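PDB 6YGA: N-alpha-acetyltransferase 35, NatC auxiliary subunit from Saccharomyces cerevisiae, which serves as the auxiliary subunit of the NatC N-terminal acetyltransferase, which acetylates the N-terminal methionine of L-A virus Gag protein. Local coordinates for residues 673-676 with 677-680; 57-60 with 61-64. All blocks are in the same frame, centred on the assembly; numbering follows the deposited sequence.

Interaction 1: 673-676 with 677-680; sequences EYYC and KLKH. With EDO (1,2-ethanediol), chain C.
His-680 lays one face of its imidazole over the carbonyl of Cys-676, one helical turn back, with Cys-676 O 3.4 Å above the ring plane and offset toward the rim. The thiol joins from the same residue: Cys-676 SG approaches His-680 CE1 at 3.6 Å, an oblique sulfur-aromatic contact. SG gets there because it is turned away from its own backbone N (chi1 180°), onward along the helix. The same carbonyl also takes the backbone bond from His-680 N, 3.0 Å from Cys-676 O, while His-680 ND1 bonds to the carbonyl of Glu-717. A turn earlier, Glu-673 and Lys-677 run side by side as extended chains and end in a loose salt bridge, Glu-673 OE2 to Lys-677 NZ 3.6 Å. Leu-678 extends alongside both tyrosines: its CD2 lies 4.0 Å from Tyr-674 OH and 4.2 Å from Tyr-675 CD1, oblique to both rings. Those rings also meet one another, CD2 of Tyr-674 sitting above the centre of the Tyr-675 ring. Lys-679, bent at chi3 (-57°), carries NZ to 3.0 Å from O1 of a 1,2-ethanediol, a probable crystallisation additive, and forms a salt bridge with Asp-645. All eight residues belong to helix 668-701. Tyr-675 and Leu-678 pack on Ile-644 of helix 619-653, Leu-678 also meets Ile-547 and Leu-551 of helix 511-564, and Tyr-675 OH bonds to Tyr-540 OH; Trp-719, in the loop joining strands 708-713 and 724-729, meets Tyr-674 edge-to-face.

Interaction 2: 57-60 with 61-64; sequences VNNS and KLDS
Asn-59 to Leu-62 form a type I beta turn, with Ser-60 and Lys-61 at its corners and Leu-62 N 2.9 Å from Asn-59 O. The Asn-59 side chain adds a second bond to the same turn: Asn-59 OD1 accepts Lys-61 N at 3.2 Å, with the Lys-61 backbone N tilted 20° from the plane of the side-chain amide, making an Asx turn. Its other branch, ND2, lies 4.0 Å from Leu-62 CD1, the two side chains crossing at a slant. Asp-63 folds back on Val-57 and Asn-58, just after strand 55-56. With CG set opposite its own backbone N (chi1 -166°), OD2 reaches Asn-58 N at 2.9 Å through its anti lone pair and lies 3.2 Å from Val-57 CA. Arg-22 of the N-alpha-acetyltransferase 38 chain forms a salt bridge with that same oxygen, and OD1 bonds to Ser-65 N, so the buried carboxylate has partners at both oxygens. Lys-61 and Leu-62 pack on Leu-27 and Pro-30, respectively, of the N-alpha-acetyltransferase 30 chain. An Asx turn superposed on a type I beta turn is thus placed where all three NatC subunits meet.

From the N terminus, interaction 2 comes first, in the loop between strand 55-56 and helix 71-75; interaction 1 follows some 600 residues later, in helix 668-701. Each joins neighbouring residues of one continuous piece of chain, so neither closes a long loop, and the two stand in series without nesting or crossing. Their centres are 51 Å apart, on opposite sides of the chain's centre, and their nearest atoms remain about 38 Å from each other. The 57-64 segment links this chain to both partner subunits, whereas 673-680 touches no other subunit and joins its helix to helices 511-564 and 619-653 within the TPR-like part of the chain.

Interaction 1: 673-676 with 677-680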
ATOM      1  N   GLU B 673      16.800  17.880   6.664  1.00 48.83           N
ATOM      2  CA  GLU B 673      17.172  16.816   5.740  1.00 48.02           C
ATOM      3  C   GLU B 673      16.371  16.910   4.448  1.00 43.78           C
ATOM      4  O   GLU B 673      16.901  16.662   3.359  1.00 45.66           O
ATOM      5  CB  GLU B 673      16.970  15.458   6.414  1.00 51.59           C
ATOM      6  CG  GLU B 673      17.283  14.255   5.542  1.00 55.40           C
ATOM      7  CD  GLU B 673      17.042  12.938   6.262  1.00 58.26           C
ATOM      8  OE1 GLU B 673      16.911  12.952   7.506  1.00 58.23           O
ATOM      9  OE2 GLU B 673      16.973  11.891   5.582  1.00 57.88           O
ATOM     10  N   TYR B 674      15.095  17.284   4.550  1.00 41.13           N
ATOM     11  CA  TYR B 674      14.269  17.456   3.359  1.00 40.12           C
ATOM     12  C   TYR B 674      14.807  18.567   2.462  1.00 40.38           C
ATOM     13  O   TYR B 674      15.020  18.362   1.261  1.00 39.38           O
ATOM     14  CB  TYR B 674      12.826  17.748   3.770  1.00 37.78           C
ATOM     15  CG  TYR B 674      11.978  18.299   2.649  1.00 37.02           C
ATOM     16  CD1 TYR B 674      11.528  17.473   1.628  1.00 37.84           C
ATOM     17  CD2 TYR B 674      11.624  19.641   2.611  1.00 37.01           C
ATOM     18  CE1 TYR B 674      10.754  17.964   0.600  1.00 35.17           C
ATOM     19  CE2 TYR B 674      10.847  20.144   1.585  1.00 39.53           C
ATOM     20  CZ  TYR B 674      10.415  19.297   0.582  1.00 39.83           C
ATOM     21  OH  TYR B 674       9.641  19.782  -0.444  1.00 42.15           O
ATOM     22  N   TYR B 675      15.028  19.759   3.025  1.00 39.35           N
ATOM     23  CA  TYR B 675      15.498  20.872   2.206  1.00 42.34           C
ATOM     24  C   TYR B 675      16.905  20.626   1.681  1.00 43.87           C
ATOM     25  O   TYR B 675      17.249  21.095   0.589  1.00 43.58           O
ATOM     26  CB  TYR B 675      15.437  22.180   2.995  1.00 38.76           C
ATOM     27  CG  TYR B 675      14.039  22.739   3.084  1.00 36.78           C
ATOM     28  CD1 TYR B 675      13.466  23.398   2.003  1.00 38.93           C
ATOM     29  CD2 TYR B 675      13.282  22.595   4.240  1.00 36.11           C
ATOM     30  CE1 TYR B 675      12.179  23.906   2.075  1.00 39.68           C
ATOM     31  CE2 TYR B 675      11.998  23.099   4.320  1.00 36.09           C
ATOM     32  CZ  TYR B 675      11.452  23.752   3.237  1.00 38.41           C
ATOM     33  OH  TYR B 675      10.173  24.253   3.316  1.00 39.82           O
ATOM     34  N   CYS B 676      17.725  19.888   2.430  1.00 43.98           N
ATOM     35  CA  CYS B 676      19.015  19.461   1.902  1.00 46.01           C
ATOM     36  C   CYS B 676      18.831  18.602   0.656  1.00 45.46           C
ATOM     37  O   CYS B 676      19.513  18.800  -0.356  1.00 44.43           O
ATOM     38  CB  CYS B 676      19.796  18.702   2.974  1.00 48.31           C
ATOM     39  SG  CYS B 676      21.408  18.122   2.418  1.00 52.82           S
ATOM     40  N   LYS B 677      17.902  17.645   0.712  1.00 45.21           N
ATOM     41  CA  LYS B 677      17.604  16.834  -0.464  1.00 43.37           C
ATOM     42  C   LYS B 677      17.020  17.682  -1.584  1.00 42.38           C
ATOM     43  O   LYS B 677      17.300  17.444  -2.765  1.00 43.76           O
ATOM     44  CB  LYS B 677      16.645  15.701  -0.097  1.00 44.07           C
ATOM     45  CG  LYS B 677      17.243  14.666   0.834  1.00 46.54           C
ATOM     46  CD  LYS B 677      16.267  13.540   1.124  1.00 49.46           C
ATOM     47  CE  LYS B 677      16.972  12.379   1.810  1.00 52.00           C
ATOM     48  NZ  LYS B 677      16.027  11.297   2.192  1.00 54.15           N
ATOM     49  N   LEU B 678      16.206  18.679  -1.236  1.00 38.22           N
ATOM     50  CA  LEU B 678      15.655  19.553  -2.263  1.00 38.78           C
ATOM     51  C   LEU B 678      16.756  20.374  -2.926  1.00 39.48           C
ATOM     52  O   LEU B 678      16.728  20.599  -4.141  1.00 37.50           O
ATOM     53  CB  LEU B 678      14.583  20.458  -1.660  1.00 38.70           C
ATOM     54  CG  LEU B 678      13.626  21.139  -2.637  1.00 39.51           C
ATOM     55  CD1 LEU B 678      12.896  20.112  -3.491  1.00 38.85           C
ATOM     56  CD2 LEU B 678      12.642  21.987  -1.858  1.00 39.23           C
ATOM     57  N   LYS B 679      17.741  20.817  -2.143  1.00 39.72           N
ATOM     58  CA  LYS B 679      18.856  21.567  -2.711  1.00 41.53           C
ATOM     59  C   LYS B 679      19.676  20.699  -3.656  1.00 41.36           C
ATOM     60  O   LYS B 679      20.131  21.172  -4.704  1.00 40.20           O
ATOM     61  CB  LYS B 679      19.741  22.122  -1.596  1.00 43.18           C
ATOM     62  CG  LYS B 679      20.841  23.038  -2.095  1.00 47.32           C
ATOM     63  CD  LYS B 679      21.944  23.207  -1.064  1.00 49.75           C
ATOM     64  CE  LYS B 679      21.406  23.746   0.247  1.00 49.08           C
ATOM     65  NZ  LYS B 679      22.505  24.041   1.203  1.00 50.44           N
ATOM     66  N   HIS B 680      19.871  19.425  -3.302  1.00 43.38           N
ATOM     67  CA  HIS B 680      20.600  18.509  -4.174  1.00 45.07           C
ATOM     68  C   HIS B 680      19.908  18.368  -5.525  1.00 40.97           C
ATOM     69  O   HIS B 680      20.561  18.425  -6.573  1.00 41.24           O
ATOM     70  CB  HIS B 680      20.743  17.142  -3.500  1.00 51.52           C
ATOM     71  CG  HIS B 680      21.707  17.125  -2.352  1.00 63.77           C
ATOM     72  ND1 HIS B 680      21.697  16.142  -1.386  1.00 67.04           N
ATOM     73  CD2 HIS B 680      22.715  17.967  -2.020  1.00 67.71           C
ATOM     74  CE1 HIS B 680      22.655  16.381  -0.507  1.00 68.59           C
ATOM     75  NE2 HIS B 680      23.288  17.482  -0.869  1.00 68.04           N
TER
HETATM   76  C1  EDO C 812      24.797  26.028  -1.258  1.00 69.37           C
HETATM   77  O1  EDO C 812      24.167  26.278   0.004  1.00 68.46           O
HETATM   78  C2  EDO C 812      26.077  25.231  -1.039  1.00 70.31           C
HETATM   79  O2  EDO C 812      25.763  23.934  -0.517  1.00 71.62           O

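Interaction 2: 57-60 with 61-64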
ATOM      1  N   VAL B  57      -7.903 -29.046  -4.993  1.00 70.93           N
ATOM      2  CA  VAL B  57      -7.227 -30.229  -4.476  1.00 74.10           C
ATOM      3  C   VAL B  57      -6.294 -30.793  -5.540  1.00 76.21           C
ATOM      4  O   VAL B  57      -6.495 -30.598  -6.746  1.00 75.86           O
ATOM      5  CB  VAL B  57      -8.248 -31.286  -4.015  1.00 74.89           C
ATOM      6  CG1 VAL B  57      -9.132 -30.720  -2.915  1.00 73.97           C
ATOM      7  CG2 VAL B  57      -9.098 -31.767  -5.189  1.00 75.58           C
ATOM      8  N   ASN B  58      -5.246 -31.483  -5.087  1.00 78.36           N
ATOM      9  CA  ASN B  58      -4.272 -32.124  -5.971  1.00 80.39           C
ATOM     10  C   ASN B  58      -3.578 -31.113  -6.885  1.00 80.48           C
ATOM     11  O   ASN B  58      -3.105 -31.458  -7.971  1.00 80.89           O
ATOM     12  CB  ASN B  58      -4.925 -33.249  -6.782  1.00 81.72           C
ATOM     13  CG  ASN B  58      -5.391 -34.394  -5.904  1.00 83.34           C
ATOM     14  OD1 ASN B  58      -4.704 -34.782  -4.961  1.00 82.24           O
ATOM     15  ND2 ASN B  58      -6.573 -34.929  -6.197  1.00 85.38           N
ATOM     16  N   ASN B  59      -3.526 -29.855  -6.450  1.00 80.89           N
ATOM     17  CA  ASN B  59      -2.734 -28.806  -7.084  1.00 82.22           C
ATOM     18  C   ASN B  59      -1.710 -28.360  -6.050  1.00 80.51           C
ATOM     19  O   ASN B  59      -2.075 -27.766  -5.031  1.00 80.24           O
ATOM     20  CB  ASN B  59      -3.611 -27.643  -7.545  1.00 83.65           C
ATOM     21  CG  ASN B  59      -2.855 -26.639  -8.397  1.00 83.94           C
ATOM     22  OD1 ASN B  59      -1.680 -26.359  -8.159  1.00 85.17           O
ATOM     23  ND2 ASN B  59      -3.530 -26.096  -9.403  1.00 83.33           N
ATOM     24  N   SER B  60      -0.436 -28.661  -6.312  1.00 79.96           N
ATOM     25  CA  SER B  60       0.616 -28.422  -5.327  1.00 79.69           C
ATOM     26  C   SER B  60       0.596 -26.987  -4.817  1.00 79.35           C
ATOM     27  O   SER B  60       0.766 -26.744  -3.617  1.00 80.17           O
ATOM     28  CB  SER B  60       1.979 -28.753  -5.935  1.00 81.49           C
ATOM     29  OG  SER B  60       1.953 -30.010  -6.588  1.00 85.67           O
ATOM     30  N   LYS B  61       0.372 -26.026  -5.711  1.00 77.52           N
ATOM     31  CA  LYS B  61       0.436 -24.617  -5.346  1.00 76.19           C
ATOM     32  C   LYS B  61      -0.852 -24.105  -4.707  1.00 71.84           C
ATOM     33  O   LYS B  61      -0.844 -23.010  -4.135  1.00 68.89           O
ATOM     34  CB  LYS B  61       0.781 -23.782  -6.584  1.00 78.31           C
ATOM     35  CG  LYS B  61       1.866 -24.397  -7.461  1.00 82.30           C
ATOM     36  CD  LYS B  61       2.598 -23.347  -8.292  1.00 85.58           C
ATOM     37  CE  LYS B  61       1.728 -22.780  -9.406  1.00 87.74           C
ATOM     38  NZ  LYS B  61       2.406 -21.656 -10.119  1.00 89.36           N
ATOM     39  N   LEU B  62      -1.943 -24.872  -4.768  1.00 71.65           N
ATOM     40  CA  LEU B  62      -3.223 -24.464  -4.197  1.00 68.26           C
ATOM     41  C   LEU B  62      -3.755 -25.436  -3.148  1.00 63.80           C
ATOM     42  O   LEU B  62      -4.883 -25.255  -2.673  1.00 61.17           O
ATOM     43  CB  LEU B  62      -4.269 -24.292  -5.303  1.00 69.04           C
ATOM     44  CG  LEU B  62      -4.209 -23.024  -6.155  1.00 68.22           C
ATOM     45  CD1 LEU B  62      -5.162 -23.129  -7.337  1.00 69.63           C
ATOM     46  CD2 LEU B  62      -4.530 -21.800  -5.315  1.00 65.18           C
ATOM     47  N   ASP B  63      -2.988 -26.459  -2.771  1.00 64.27           N
ATOM     48  CA  ASP B  63      -3.441 -27.478  -1.824  1.00 65.56           C
ATOM     49  C   ASP B  63      -2.427 -27.572  -0.690  1.00 64.44           C
ATOM     50  O   ASP B  63      -1.328 -28.107  -0.878  1.00 65.38           O
ATOM     51  CB  ASP B  63      -3.616 -28.834  -2.518  1.00 68.49           C
ATOM     52  CG  ASP B  63      -4.409 -29.835  -1.682  1.00 71.39           C
ATOM     53  OD1 ASP B  63      -4.477 -29.679  -0.446  1.00 72.37           O
ATOM     54  OD2 ASP B  63      -4.963 -30.791  -2.268  1.00 71.74           O
ATOM     55  N   SER B  64      -2.801 -27.063   0.489  1.00 61.96           N
ATOM     56  CA  SER B  64      -1.931 -27.133   1.658  1.00 62.68           C
ATOM     57  C   SER B  64      -1.849 -28.540   2.245  1.00 64.62           C
ATOM     58  O   SER B  64      -0.956 -28.810   3.057  1.00 64.55           O
ATOM     59  CB  SER B  64      -2.404 -26.143   2.726  1.00 61.79           C
ATOM     60  OG  SER B  64      -3.795 -26.273   2.972  1.00 62.70           O
TER